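Local coordinates for uncharacterized protein DUF305 (Deinococcus radiodurans R1, PDB 3BT5), which is of unknown function but folds as an up-down-down-up four-helix bundle, consistent with a ferritin-like relationship, at residues A[44-49]-A[150-155]; A[52-57]-A[112-117]; A[116-121]-A[143-148]; A[58-63]-A[135-140]; A[15-20]-A[66-71]. One frame throughout, in Å; residues are numbered along the deposited sequence.

Interaction 1. Residues A[44-49]-A[150-155]; sequences RSLALD and RTMEGV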
# COMPACT_ATOMS: atom_id res chain seq x y z
N ARG A 44 10.75 1.41 13.21
CA ARG A 44 11.54 2.03 12.16
C ARG A 44 11.98 1.01 11.08
O ARG A 44 11.87 1.28 9.86
CB ARG A 44 12.77 2.71 12.75
CG ARG A 44 12.47 3.92 13.62
CD ARG A 44 13.78 4.52 14.18
NE ARG A 44 14.57 5.08 13.09
CZ ARG A 44 14.37 6.28 12.55
NH1 ARG A 44 13.43 7.07 13.03
NH2 ARG A 44 15.13 6.70 11.54
N SER A 45 12.46 -0.14 11.54
CA SER A 45 12.92 -1.22 10.66
C SER A 45 11.76 -1.67 9.77
O SER A 45 11.89 -1.85 8.56
CB SER A 45 13.41 -2.41 11.49
OG SER A 45 14.64 -2.12 12.13
N LEU A 46 10.62 -1.87 10.40
CA LEU A 46 9.45 -2.32 9.69
C LEU A 46 8.99 -1.26 8.66
O LEU A 46 8.66 -1.60 7.52
CB LEU A 46 8.37 -2.65 10.72
CG LEU A 46 7.05 -3.15 10.16
CD1 LEU A 46 7.19 -4.38 9.25
CD2 LEU A 46 6.08 -3.40 11.31
N ALA A 47 8.96 0.01 9.06
CA ALA A 47 8.57 1.08 8.14
C ALA A 47 9.48 1.13 6.90
O ALA A 47 9.01 1.25 5.75
CB ALA A 47 8.50 2.44 8.86
N LEU A 48 10.79 1.00 7.12
CA LEU A 48 11.75 0.98 6.02
C LEU A 48 11.50 -0.18 5.06
O LEU A 48 11.51 -0.02 3.82
CB LEU A 48 13.17 0.85 6.61
CG LEU A 48 13.75 2.10 7.26
CD1 LEU A 48 14.89 1.78 8.24
CD2 LEU A 48 14.22 3.05 6.18
N ASP A 49 11.27 -1.35 5.63
CA ASP A 49 11.06 -2.56 4.83
C ASP A 49 9.80 -2.42 3.99
O ASP A 49 9.77 -2.82 2.83
CB ASP A 49 10.96 -3.78 5.74
CG ASP A 49 12.29 -4.17 6.34
OD1 ASP A 49 13.33 -3.64 5.90
OD2 ASP A 49 12.28 -5.02 7.25
N ARG A 150 0.98 -9.96 8.56
CA ARG A 150 1.27 -10.86 9.67
C ARG A 150 2.35 -10.27 10.59
O ARG A 150 2.27 -10.34 11.84
CB ARG A 150 1.68 -12.23 9.14
CG ARG A 150 1.66 -13.32 10.23
CD ARG A 150 0.24 -13.75 10.60
NE ARG A 150 -0.36 -14.47 9.49
CZ ARG A 150 -0.20 -15.78 9.27
NH1 ARG A 150 0.51 -16.52 10.13
NH2 ARG A 150 -0.77 -16.34 8.22
N THR A 151 3.41 -9.71 9.99
CA THR A 151 4.43 -9.04 10.79
C THR A 151 3.83 -7.88 11.59
O THR A 151 4.08 -7.75 12.79
CB THR A 151 5.57 -8.53 9.90
OG1 THR A 151 6.19 -9.64 9.22
CG2 THR A 151 6.63 -7.77 10.71
N MET A 152 3.05 -7.04 10.92
CA MET A 152 2.51 -5.89 11.63
C MET A 152 1.60 -6.29 12.78
O MET A 152 1.60 -5.64 13.83
CB MET A 152 1.78 -4.97 10.65
CG MET A 152 2.74 -4.29 9.69
SD MET A 152 1.89 -3.04 8.68
CE MET A 152 0.98 -4.10 7.56
N GLU A 153 0.81 -7.34 12.60
CA GLU A 153 -0.04 -7.82 13.69
C GLU A 153 0.82 -8.31 14.86
O GLU A 153 0.46 -8.10 16.02
CB GLU A 153 -0.96 -8.95 13.21
CG GLU A 153 -1.98 -8.44 12.22
CD GLU A 153 -2.82 -9.53 11.61
OE1 GLU A 153 -2.33 -10.67 11.47
OE2 GLU A 153 -3.96 -9.22 11.22
N GLY A 154 1.95 -8.95 14.56
CA GLY A 154 2.85 -9.41 15.62
C GLY A 154 3.45 -8.21 16.36
O GLY A 154 3.53 -8.20 17.60
N VAL A 155 3.90 -7.20 15.60
CA VAL A 155 4.50 -6.03 16.23
C VAL A 155 3.47 -5.30 17.09
O VAL A 155 3.76 -4.89 18.23
CB VAL A 155 5.08 -5.05 15.16
CG1 VAL A 155 5.62 -3.79 15.83
CG2 VAL A 155 6.17 -5.77 14.35
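Leu46 carries this contact almost alone, pushing its forked end between Thr151, Met152 and Val155 of the facing helix. The apolar part is made by its two methyls, which divide the work. CD2 lies against the Met152 CG methylene at 3.8 Å, the two side chains crossing nearly at a right angle, and the same methyl reaches Val155 CG2 at 3.9 Å as the leucine and valine slide past each other in opposite directions. The other methyl, Leu46 CD1, meets Thr151 CG2 at 3.7 Å. Because Leu46 CG stands anti to the backbone nitrogen (chi1 -180°), the fork is carried out toward helix 132-158. Helices 41-68 and 132-158 belong to one four-helix bundle, and here their short segments run antiparallel, with axes 11.6 Å apart at an angle of 164°. Helix 100-122 packs along one side of the pair: Leu46 also touches Leu108, and Met152 lies on Met111 and Ile112. No polar bond spans the two segments. Thr151 turns its methyl to the leucine, while OG1 bonds weakly back to Gly147 O of its own helix.

Interaction 2. Residues A[52-57]-A[112-117]; sequences LSQREQ and IRHHQG
Gln54 points its amide at the neighbouring pair His114 and His115, and all three residues are buried close to the middle of the chain. The firmer meeting is with His114: Gln54 OE1 comes to 3.6 Å from CE1 at the ring edge, near the ring plane, with amide and imidazole planes 74° apart. The bend of the glutamine at chi2 (-87°) swings its amide into that position. Against His115 the fit is looser, since NE2 of Gln54 stays 4.1 Å from CE1 and neither ring face nor edge is squarely met. Gln54 was deposited in two conformers, which adds some doubt to these details. The histidines hold each other more surely, ND1 of His114 lying 3.0 Å from ND1 of His115 in a hydrogen bond in both ring planes. Beyond them, His114 NE2 bonds to His23 O and His115 NE2 to Glu148 OE1. By contrast, Leu52, Arg55 and Glu56 are exposed and do not reach segment 112-117. The result is a buried polar layer, rich in histidine, across the core of a four-helix bundle.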
# COMPACT_ATOMS: atom_id res chain seq x y z
N LEU A 52 10.42 -0.10 1.06
CA LEU A 52 11.20 -0.72 -0.00
C LEU A 52 10.39 -1.72 -0.82
O LEU A 52 10.46 -1.76 -2.06
CB LEU A 52 12.45 -1.37 0.59
CG LEU A 52 13.49 -0.34 1.07
CD1 LEU A 52 14.66 -1.00 1.79
CD2 LEU A 52 13.98 0.55 -0.10
N SER A 53 9.58 -2.52 -0.16
CA SER A 53 8.79 -3.51 -0.89
C SER A 53 7.71 -2.84 -1.72
O SER A 53 7.47 -3.24 -2.87
CB SER A 53 8.14 -4.49 0.06
OG SER A 53 7.13 -3.83 0.79
N GLN A 54 7.06 -1.82 -1.19
CA GLN A 54 6.02 -1.13 -1.95
C GLN A 54 6.64 -0.42 -3.16
O GLN A 54 6.08 -0.45 -4.26
CB GLN A 54 5.27 -0.13 -1.06
CG GLN A 54 4.41 -0.77 0.04
CD GLN A 54 3.00 -1.13 -0.44
OE1 GLN A 54 2.15 -0.25 -0.65
NE2 GLN A 54 2.74 -2.41 -0.62
N ARG A 55 7.80 0.21 -2.97
CA ARG A 55 8.44 0.89 -4.09
C ARG A 55 8.83 -0.07 -5.23
O ARG A 55 8.73 0.29 -6.41
CB ARG A 55 9.66 1.69 -3.60
CG ARG A 55 9.25 2.96 -2.89
CD ARG A 55 10.43 3.67 -2.26
NE ARG A 55 11.36 4.15 -3.28
CZ ARG A 55 12.35 5.00 -3.03
NH1 ARG A 55 12.50 5.48 -1.80
NH2 ARG A 55 13.17 5.38 -4.01
N GLU A 56 9.29 -1.27 -4.89
CA GLU A 56 9.64 -2.25 -5.91
C GLU A 56 8.43 -2.57 -6.77
O GLU A 56 8.51 -2.64 -7.99
CB GLU A 56 10.16 -3.53 -5.26
CG GLU A 56 10.61 -4.59 -6.27
CD GLU A 56 10.89 -5.96 -5.62
OE1 GLU A 56 10.93 -6.06 -4.38
OE2 GLU A 56 11.07 -6.94 -6.38
N GLN A 57 7.27 -2.74 -6.13
CA GLN A 57 6.08 -3.01 -6.91
C GLN A 57 5.59 -1.78 -7.68
O GLN A 57 5.08 -1.91 -8.80
CB GLN A 57 5.00 -3.58 -5.99
CG GLN A 57 5.37 -5.03 -5.62
CD GLN A 57 4.52 -5.65 -4.54
OE1 GLN A 57 3.57 -5.04 -4.04
NE2 GLN A 57 4.87 -6.88 -4.16
N ILE A 112 -2.09 -1.94 8.29
CA ILE A 112 -2.81 -3.21 8.17
C ILE A 112 -4.09 -3.05 7.35
O ILE A 112 -4.34 -3.85 6.45
CB ILE A 112 -3.13 -3.84 9.56
CG1 ILE A 112 -1.84 -4.33 10.23
CG2 ILE A 112 -4.19 -4.95 9.43
CD1 ILE A 112 -2.01 -4.55 11.75
N ARG A 113 -4.89 -2.03 7.64
CA ARG A 113 -6.14 -1.87 6.91
C ARG A 113 -5.86 -1.57 5.44
O ARG A 113 -6.55 -2.08 4.54
CB ARG A 113 -6.99 -0.76 7.57
CG ARG A 113 -8.43 -0.66 7.04
CD ARG A 113 -9.15 0.55 7.62
NE ARG A 113 -8.49 1.79 7.21
CZ ARG A 113 -8.61 2.97 7.82
NH1 ARG A 113 -9.32 3.13 8.93
NH2 ARG A 113 -7.98 3.98 7.32
N HIS A 114 -4.84 -0.76 5.21
CA HIS A 114 -4.38 -0.45 3.88
C HIS A 114 -4.03 -1.72 3.10
O HIS A 114 -4.50 -1.94 1.96
CB HIS A 114 -3.18 0.49 4.03
CG HIS A 114 -2.39 0.71 2.80
ND1 HIS A 114 -1.47 -0.20 2.33
CD2 HIS A 114 -2.36 1.77 1.94
CE1 HIS A 114 -0.90 0.28 1.24
NE2 HIS A 114 -1.42 1.47 0.98
N HIS A 115 -3.25 -2.60 3.72
CA HIS A 115 -2.85 -3.83 3.05
C HIS A 115 -4.04 -4.78 2.85
O HIS A 115 -4.11 -5.47 1.84
CB HIS A 115 -1.78 -4.53 3.90
CG HIS A 115 -0.39 -4.00 3.70
ND1 HIS A 115 -0.13 -2.69 3.31
CD2 HIS A 115 0.81 -4.61 3.82
CE1 HIS A 115 1.18 -2.54 3.19
NE2 HIS A 115 1.78 -3.69 3.51
N GLN A 116 -4.96 -4.83 3.80
CA GLN A 116 -6.18 -5.62 3.62
C GLN A 116 -6.95 -5.13 2.41
O GLN A 116 -7.50 -5.93 1.66
CB GLN A 116 -7.04 -5.62 4.89
CG GLN A 116 -6.36 -6.34 6.04
CD GLN A 116 -7.04 -6.13 7.37
OE1 GLN A 116 -7.64 -5.08 7.60
NE2 GLN A 116 -6.90 -7.10 8.27
N GLY A 117 -7.02 -3.82 2.21
CA GLY A 117 -7.73 -3.30 1.03
C GLY A 117 -7.00 -3.68 -0.25
O GLY A 117 -7.65 -4.06 -1.24

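Interaction 3. Residues A[116-121]-A[143-148]; sequences QGAVAM and VTQRGE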
# COMPACT_ATOMS: atom_id res chain seq x y z
N GLN A 116 -4.96 -4.83 3.80
CA GLN A 116 -6.18 -5.62 3.62
C GLN A 116 -6.95 -5.13 2.41
O GLN A 116 -7.50 -5.93 1.66
CB GLN A 116 -7.04 -5.62 4.89
CG GLN A 116 -6.36 -6.34 6.04
CD GLN A 116 -7.04 -6.13 7.37
OE1 GLN A 116 -7.64 -5.08 7.60
NE2 GLN A 116 -6.90 -7.10 8.27
N GLY A 117 -7.02 -3.82 2.21
CA GLY A 117 -7.73 -3.30 1.03
C GLY A 117 -7.00 -3.68 -0.25
O GLY A 117 -7.65 -4.06 -1.24
N ALA A 118 -5.67 -3.62 -0.24
CA ALA A 118 -4.88 -4.03 -1.42
C ALA A 118 -5.18 -5.50 -1.75
O ALA A 118 -5.40 -5.85 -2.92
CB ALA A 118 -3.37 -3.80 -1.21
N VAL A 119 -5.19 -6.36 -0.74
CA VAL A 119 -5.46 -7.78 -1.03
C VAL A 119 -6.86 -7.93 -1.64
O VAL A 119 -7.06 -8.67 -2.62
CB VAL A 119 -5.31 -8.62 0.25
CG1 VAL A 119 -5.81 -10.07 0.02
CG2 VAL A 119 -3.85 -8.65 0.66
N ALA A 120 -7.83 -7.22 -1.09
CA ALA A 120 -9.21 -7.33 -1.55
C ALA A 120 -9.41 -6.80 -2.98
O ALA A 120 -10.29 -7.26 -3.72
CB ALA A 120 -10.13 -6.62 -0.56
N MET A 121 -8.61 -5.81 -3.38
CA MET A 121 -8.60 -5.28 -4.76
C MET A 121 -7.96 -6.27 -5.72
O MET A 121 -8.26 -6.30 -6.92
CB MET A 121 -7.82 -3.95 -4.80
CG MET A 121 -8.46 -2.83 -3.96
SD MET A 121 -7.49 -1.35 -3.62
CE MET A 121 -7.18 -0.69 -5.27
N VAL A 143 0.92 -11.89 -1.94
CA VAL A 143 1.89 -12.56 -1.07
C VAL A 143 2.60 -11.55 -0.15
O VAL A 143 2.72 -11.76 1.06
CB VAL A 143 2.93 -13.34 -1.94
CG1 VAL A 143 4.14 -13.77 -1.12
CG2 VAL A 143 2.27 -14.57 -2.52
N THR A 144 3.07 -10.47 -0.74
CA THR A 144 3.83 -9.48 0.00
C THR A 144 2.94 -8.80 1.05
O THR A 144 3.35 -8.60 2.21
CB THR A 144 4.46 -8.47 -0.96
OG1 THR A 144 5.39 -9.16 -1.80
CG2 THR A 144 5.18 -7.37 -0.19
N GLN A 145 1.71 -8.46 0.66
CA GLN A 145 0.80 -7.75 1.59
C GLN A 145 0.51 -8.67 2.76
O GLN A 145 0.47 -8.21 3.90
CB GLN A 145 -0.57 -7.44 0.97
CG GLN A 145 -0.68 -6.57 -0.22
CD GLN A 145 0.13 -5.39 -0.05
OE1 GLN A 145 1.25 -5.33 -0.56
NE2 GLN A 145 -0.39 -4.41 0.70
N ARG A 146 0.25 -9.94 2.48
CA ARG A 146 -0.12 -10.86 3.54
C ARG A 146 1.05 -11.10 4.49
O ARG A 146 0.84 -11.20 5.70
CB ARG A 146 -0.68 -12.17 2.96
CG ARG A 146 -2.11 -12.04 2.42
CD ARG A 146 -2.66 -13.35 1.82
NE ARG A 146 -4.11 -13.26 1.57
CZ ARG A 146 -4.79 -14.10 0.79
NH1 ARG A 146 -4.15 -15.05 0.13
NH2 ARG A 146 -6.09 -13.94 0.62
N GLY A 147 2.27 -11.19 3.96
CA GLY A 147 3.44 -11.31 4.83
C GLY A 147 3.56 -10.09 5.75
O GLY A 147 3.78 -10.22 6.95
N GLU A 148 3.42 -8.90 5.17
CA GLU A 148 3.57 -7.68 5.97
C GLU A 148 2.45 -7.53 7.01
O GLU A 148 2.71 -7.06 8.12
CB GLU A 148 3.68 -6.46 5.05
CG GLU A 148 5.00 -6.50 4.28
CD GLU A 148 5.20 -5.36 3.30
OE1 GLU A 148 4.26 -4.55 3.04
OE2 GLU A 148 6.34 -5.26 2.77
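Val119 and Gln145 lie alongside each other, pointing in opposite directions, so that Val119 CG2 rests on Gln145 CB at 3.5 Å. The glutamine then bends at chi2 (-46°) and lays its amide next to the smaller neighbour: NE2 comes 3.6 Å from Ala118 CB, a contact with a methyl rather than a hydrogen bond. Arg146 approaches Val119 differently, nearly at a right angle. Its chain is extended from CG to NE, which takes the guanidinium past the valine, and NH2 passes 3.9 Å from Val119 CG1; Arg146 has a second conformer, so this outer touch may not be permanent. Replacing Val119 by an alanine would probably open a gap beside Gln145 CB and leave the arginine without the methyl it lies across. The small Ala118 is consistent with the close approach of the segment axes, 9.3 Å at 152°, as helices 100-122 and 132-158 run antiparallel. On the inner side Gln145 continues onto Gln54 of helix 41-68 and Ala118 onto His23 of helix 11-37, while Arg146 reaches outward to Leu123 in the loop that follows helix 100-122.

Interaction 4. Residues A[58-63]-A[135-140]; sequences MRQMEA and ERLARQ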
# COMPACT_ATOMS: atom_id res chain seq x y z
N MET A 58 5.78 -0.58 -7.13
CA MET A 58 5.44 0.63 -7.86
C MET A 58 6.27 0.73 -9.13
O MET A 58 5.74 1.12 -10.17
CB MET A 58 5.66 1.87 -7.00
CG MET A 58 4.66 1.92 -5.85
SD MET A 58 5.03 3.28 -4.69
CE MET A 58 4.51 4.68 -5.68
N ARG A 59 7.56 0.42 -9.06
CA ARG A 59 8.37 0.51 -10.28
C ARG A 59 7.82 -0.42 -11.37
O ARG A 59 7.85 -0.08 -12.58
CB ARG A 59 9.82 0.16 -9.97
CG ARG A 59 10.52 1.24 -9.12
CD ARG A 59 12.05 1.08 -9.10
NE ARG A 59 12.48 -0.23 -8.63
CZ ARG A 59 12.61 -0.57 -7.35
NH1 ARG A 59 12.32 0.30 -6.38
NH2 ARG A 59 13.05 -1.80 -7.04
N GLN A 60 7.38 -1.61 -10.97
CA GLN A 60 6.80 -2.57 -11.92
C GLN A 60 5.51 -2.03 -12.52
O GLN A 60 5.24 -2.19 -13.71
CB GLN A 60 6.49 -3.90 -11.23
CG GLN A 60 7.69 -4.68 -10.73
CD GLN A 60 7.27 -6.02 -10.16
OE1 GLN A 60 6.55 -6.80 -10.82
NE2 GLN A 60 7.69 -6.30 -8.93
N MET A 61 4.67 -1.42 -11.68
CA MET A 61 3.42 -0.85 -12.16
C MET A 61 3.63 0.33 -13.09
O MET A 61 2.93 0.47 -14.11
CB MET A 61 2.59 -0.41 -10.96
CG MET A 61 2.14 -1.62 -10.15
SD MET A 61 0.92 -1.22 -8.91
CE MET A 61 1.95 -1.13 -7.51
N GLU A 62 4.60 1.19 -12.75
CA GLU A 62 4.94 2.31 -13.62
C GLU A 62 5.38 1.80 -14.99
O GLU A 62 4.99 2.34 -16.03
CB GLU A 62 6.06 3.14 -12.96
CG GLU A 62 5.51 3.99 -11.81
CD GLU A 62 6.55 4.48 -10.81
OE1 GLU A 62 7.71 3.97 -10.76
OE2 GLU A 62 6.20 5.39 -10.02
N ALA A 63 6.21 0.76 -14.99
CA ALA A 63 6.71 0.22 -16.26
C ALA A 63 5.55 -0.33 -17.09
O ALA A 63 5.50 -0.14 -18.30
CB ALA A 63 7.73 -0.86 -16.00
N GLU A 135 -1.31 -11.07 -13.91
CA GLU A 135 -1.50 -12.15 -12.96
C GLU A 135 -0.29 -12.29 -12.04
O GLU A 135 -0.42 -12.48 -10.83
CB GLU A 135 -1.78 -13.49 -13.68
CG GLU A 135 -2.15 -14.59 -12.68
CD GLU A 135 -2.31 -15.96 -13.30
OE1 GLU A 135 -1.93 -16.15 -14.48
OE2 GLU A 135 -2.81 -16.86 -12.58
N ARG A 136 0.90 -12.19 -12.63
CA ARG A 136 2.14 -12.33 -11.87
C ARG A 136 2.23 -11.23 -10.82
O ARG A 136 2.48 -11.49 -9.63
CB ARG A 136 3.35 -12.28 -12.82
CG ARG A 136 4.69 -12.59 -12.19
CD ARG A 136 5.80 -12.72 -13.24
NE ARG A 136 5.99 -11.50 -14.02
CZ ARG A 136 5.73 -11.38 -15.32
NH1 ARG A 136 5.93 -10.22 -15.94
NH2 ARG A 136 5.28 -12.42 -16.02
N LEU A 137 2.02 -9.99 -11.26
CA LEU A 137 2.04 -8.83 -10.35
C LEU A 137 1.02 -9.00 -9.23
O LEU A 137 1.30 -8.77 -8.04
CB LEU A 137 1.70 -7.57 -11.13
CG LEU A 137 1.45 -6.32 -10.28
CD1 LEU A 137 2.76 -5.87 -9.64
CD2 LEU A 137 0.81 -5.19 -11.12
N ALA A 138 -0.18 -9.44 -9.61
CA ALA A 138 -1.24 -9.64 -8.62
C ALA A 138 -0.82 -10.66 -7.56
O ALA A 138 -1.02 -10.45 -6.34
CB ALA A 138 -2.52 -10.08 -9.29
N ARG A 139 -0.28 -11.78 -8.00
CA ARG A 139 0.19 -12.78 -7.04
C ARG A 139 1.26 -12.20 -6.11
O ARG A 139 1.21 -12.41 -4.88
CB ARG A 139 0.68 -14.02 -7.79
CG ARG A 139 -0.45 -14.67 -8.59
CD ARG A 139 -0.10 -16.04 -9.16
NE ARG A 139 -1.27 -16.63 -9.82
CZ ARG A 139 -2.26 -17.25 -9.19
NH1 ARG A 139 -2.23 -17.39 -7.87
NH2 ARG A 139 -3.28 -17.74 -9.88
N GLN A 140 2.21 -11.46 -6.67
CA GLN A 140 3.27 -10.83 -5.84
C GLN A 140 2.70 -9.86 -4.81
O GLN A 140 3.14 -9.84 -3.65
CB GLN A 140 4.33 -10.13 -6.70
CG GLN A 140 5.17 -11.09 -7.54
CD GLN A 140 5.92 -10.38 -8.66
OE1 GLN A 140 5.97 -9.15 -8.71
NE2 GLN A 140 6.51 -11.16 -9.57
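Glu135 OE2 is gripped, in the conformer described, by two N-H groups of Arg139, on the same helix that sends Leu137 against Met61. The arginine holds it side-on within one turn: Arg139 NH2 lies 2.9 Å from Glu135 OE2, on the anti lone pair, and Arg139 NE reaches the same Glu135 OE2 at 3.2 Å from above the carboxylate plane. Across the helices the chemistry is different. Leu137 CD2 packs on Met61 CG at 3.9 Å, the two side chains crossing at about a right angle, and with CG of the leucine placed anti to its nitrogen (chi1 170°) the branch reaches toward helix 41-68. Met61, like Arg139, has a second conformer. Toward the surface Gln60 and Gln140, both extended beyond CG, also cross at about a right angle, though the Gln60 amide may be turned over. With an alanine in place of Gln60, Gln140 would probably lose its facing amide and Leu137 part of its cover. The segments run antiparallel, axes 11.5 Å apart at 160°, and Met61 continues inward to Met20 and His24. The chemistry implies a graded seam: methyl on methylene inside, two neutral amides facing each other at the rim, and the segments' one salt bridge along a single helix.

Interaction 5. Residues A[15-20]-A[66-71]; sequences QFVQHM and GRWGQP
This is a mixed contact, one straight hydrogen bond beside a small apolar patch, between Val17 and Gln18 on helix 11-37 and the turn where helix 41-68 comes to its C-terminal end. The bond runs from Gln18 NE2 to Pro71 O, 2.8 Å long with an N-H...O angle of 163°. Donor geometry is good, the acceptor lying close to the amide plane, yet the nitrogen sits 40° above the carbonyl plane of Pro71 and so not on a lone pair. The glutamine chain, extended beyond CG, carries the amide over to the loop, and Pro71 CG lies 4.1 Å from Gln18 NE2. The apolar half is Val17 CG2 against Trp68 CH2 at 3.8 Å, with CZ3 of the same ring only slightly farther off. The methyl meets the indole obliquely. Trp68 is steadied from its other end, where NE1 bonds to Glu133 OE2, while Val17 is backed by Met61 and Leu65. Gly69 is the first residue to leave helical angles, with phi 64°; its positive phi and the bonds back into the last turn form a Schellman motif, a common C-terminal end of an α-helix.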
# COMPACT_ATOMS: atom_id res chain seq x y z
N GLN A 15 -7.23 -0.06 -15.13
CA GLN A 15 -7.69 0.60 -13.92
C GLN A 15 -7.07 -0.02 -12.67
O GLN A 15 -6.72 0.68 -11.71
CB GLN A 15 -9.21 0.52 -13.81
CG GLN A 15 -9.70 1.04 -12.44
CD GLN A 15 -11.20 0.85 -12.21
OE1 GLN A 15 -11.67 -0.24 -11.90
NE2 GLN A 15 -11.94 1.91 -12.40
N PHE A 16 -6.94 -1.35 -12.66
CA PHE A 16 -6.35 -2.05 -11.52
C PHE A 16 -4.93 -1.52 -11.26
O PHE A 16 -4.58 -1.16 -10.13
CB PHE A 16 -6.30 -3.56 -11.78
CG PHE A 16 -5.50 -4.30 -10.77
CD1 PHE A 16 -5.96 -4.44 -9.47
CD2 PHE A 16 -4.26 -4.82 -11.12
CE1 PHE A 16 -5.18 -5.09 -8.51
CE2 PHE A 16 -3.48 -5.48 -10.19
CZ PHE A 16 -3.95 -5.63 -8.88
N VAL A 17 -4.11 -1.45 -12.30
CA VAL A 17 -2.74 -0.99 -12.12
C VAL A 17 -2.72 0.49 -11.74
O VAL A 17 -1.95 0.89 -10.85
CB VAL A 17 -1.89 -1.31 -13.37
CG1 VAL A 17 -0.46 -0.75 -13.24
CG2 VAL A 17 -1.82 -2.84 -13.55
N GLN A 18 -3.55 1.31 -12.38
CA GLN A 18 -3.58 2.73 -12.02
C GLN A 18 -3.94 2.90 -10.54
O GLN A 18 -3.32 3.69 -9.80
CB GLN A 18 -4.59 3.48 -12.87
CG GLN A 18 -4.13 3.66 -14.31
CD GLN A 18 -5.25 4.22 -15.20
OE1 GLN A 18 -6.44 3.97 -14.95
NE2 GLN A 18 -4.87 4.94 -16.25
N HIS A 19 -4.98 2.19 -10.11
CA HIS A 19 -5.41 2.32 -8.72
C HIS A 19 -4.39 1.77 -7.75
O HIS A 19 -4.15 2.38 -6.68
CB HIS A 19 -6.71 1.60 -8.50
CG HIS A 19 -7.90 2.35 -9.01
ND1 HIS A 19 -9.16 1.78 -9.05
CD2 HIS A 19 -8.03 3.61 -9.46
CE1 HIS A 19 -10.02 2.67 -9.53
NE2 HIS A 19 -9.36 3.79 -9.79
N MET A 20 -3.78 0.63 -8.08
CA MET A 20 -2.81 0.05 -7.15
C MET A 20 -1.57 0.91 -7.03
O MET A 20 -0.94 0.96 -5.97
CB MET A 20 -2.45 -1.37 -7.57
CG MET A 20 -1.70 -2.13 -6.53
SD MET A 20 -2.58 -2.35 -4.95
CE MET A 20 -3.94 -3.38 -5.51
N GLY A 66 3.64 2.53 -18.56
CA GLY A 66 4.45 3.06 -19.66
C GLY A 66 4.40 2.21 -20.92
O GLY A 66 4.23 2.73 -22.04
N ARG A 67 4.57 0.90 -20.75
CA ARG A 67 4.51 -0.02 -21.90
C ARG A 67 3.16 -0.00 -22.59
O ARG A 67 3.07 -0.13 -23.82
CB ARG A 67 4.84 -1.47 -21.50
CG ARG A 67 6.27 -1.69 -21.07
CD ARG A 67 6.61 -3.18 -21.02
NE ARG A 67 5.83 -3.92 -20.01
CZ ARG A 67 6.19 -4.05 -18.74
NH1 ARG A 67 7.30 -3.47 -18.29
NH2 ARG A 67 5.43 -4.75 -17.90
N TRP A 68 2.10 0.13 -21.79
CA TRP A 68 0.75 0.09 -22.34
C TRP A 68 0.37 1.43 -22.94
O TRP A 68 -0.68 1.55 -23.59
CB TRP A 68 -0.26 -0.24 -21.23
CG TRP A 68 -0.08 -1.58 -20.65
CD1 TRP A 68 0.68 -2.61 -21.15
CD2 TRP A 68 -0.68 -2.06 -19.44
NE1 TRP A 68 0.58 -3.70 -20.32
CE2 TRP A 68 -0.24 -3.40 -19.26
CE3 TRP A 68 -1.53 -1.49 -18.48
CZ2 TRP A 68 -0.64 -4.17 -18.18
CZ3 TRP A 68 -1.92 -2.27 -17.38
CH2 TRP A 68 -1.47 -3.60 -17.24
N GLY A 69 1.22 2.43 -22.71
CA GLY A 69 0.95 3.78 -23.16
C GLY A 69 -0.27 4.34 -22.48
O GLY A 69 -1.09 5.02 -23.12
N GLN A 70 -0.41 4.04 -21.18
CA GLN A 70 -1.54 4.51 -20.40
C GLN A 70 -1.06 5.50 -19.36
O GLN A 70 0.00 5.33 -18.78
CB GLN A 70 -2.21 3.33 -19.69
CG GLN A 70 -2.86 2.35 -20.65
CD GLN A 70 -4.17 2.87 -21.23
OE1 GLN A 70 -4.64 3.95 -20.86
NE2 GLN A 70 -4.76 2.09 -22.11
N PRO A 71 -1.87 6.54 -19.09
CA PRO A 71 -1.51 7.55 -18.11
C PRO A 71 -1.70 6.99 -16.70
O PRO A 71 -2.29 5.92 -16.53
CB PRO A 71 -2.54 8.65 -18.37
CG PRO A 71 -3.75 7.91 -18.87
CD PRO A 71 -3.18 6.79 -19.72

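Interaction 2 is the core of the set, its centre about 3 Å from that of the chain, and it is polar; interaction 3 follows at about 8 Å. Interactions 1, 4 and 5, about 13 to 16 Å out, are partly buried: 1 and 4 rely more on methyls, while 5 is mixed. Interactions 1 and 4 join the same two helices, 41-68 and 132-158, at places whose centres are about 22 Å apart, both nearly antiparallel. Interaction 3 bridges helices 100-122 and 132-158 and leans on interaction 2 through Glu148, which bonds to Ser53 OG and His115 NE2. Interaction 5 meets interaction 4 through Met20 and Met61; of the five, it alone has a hydrogen bond clearly crossing its segments.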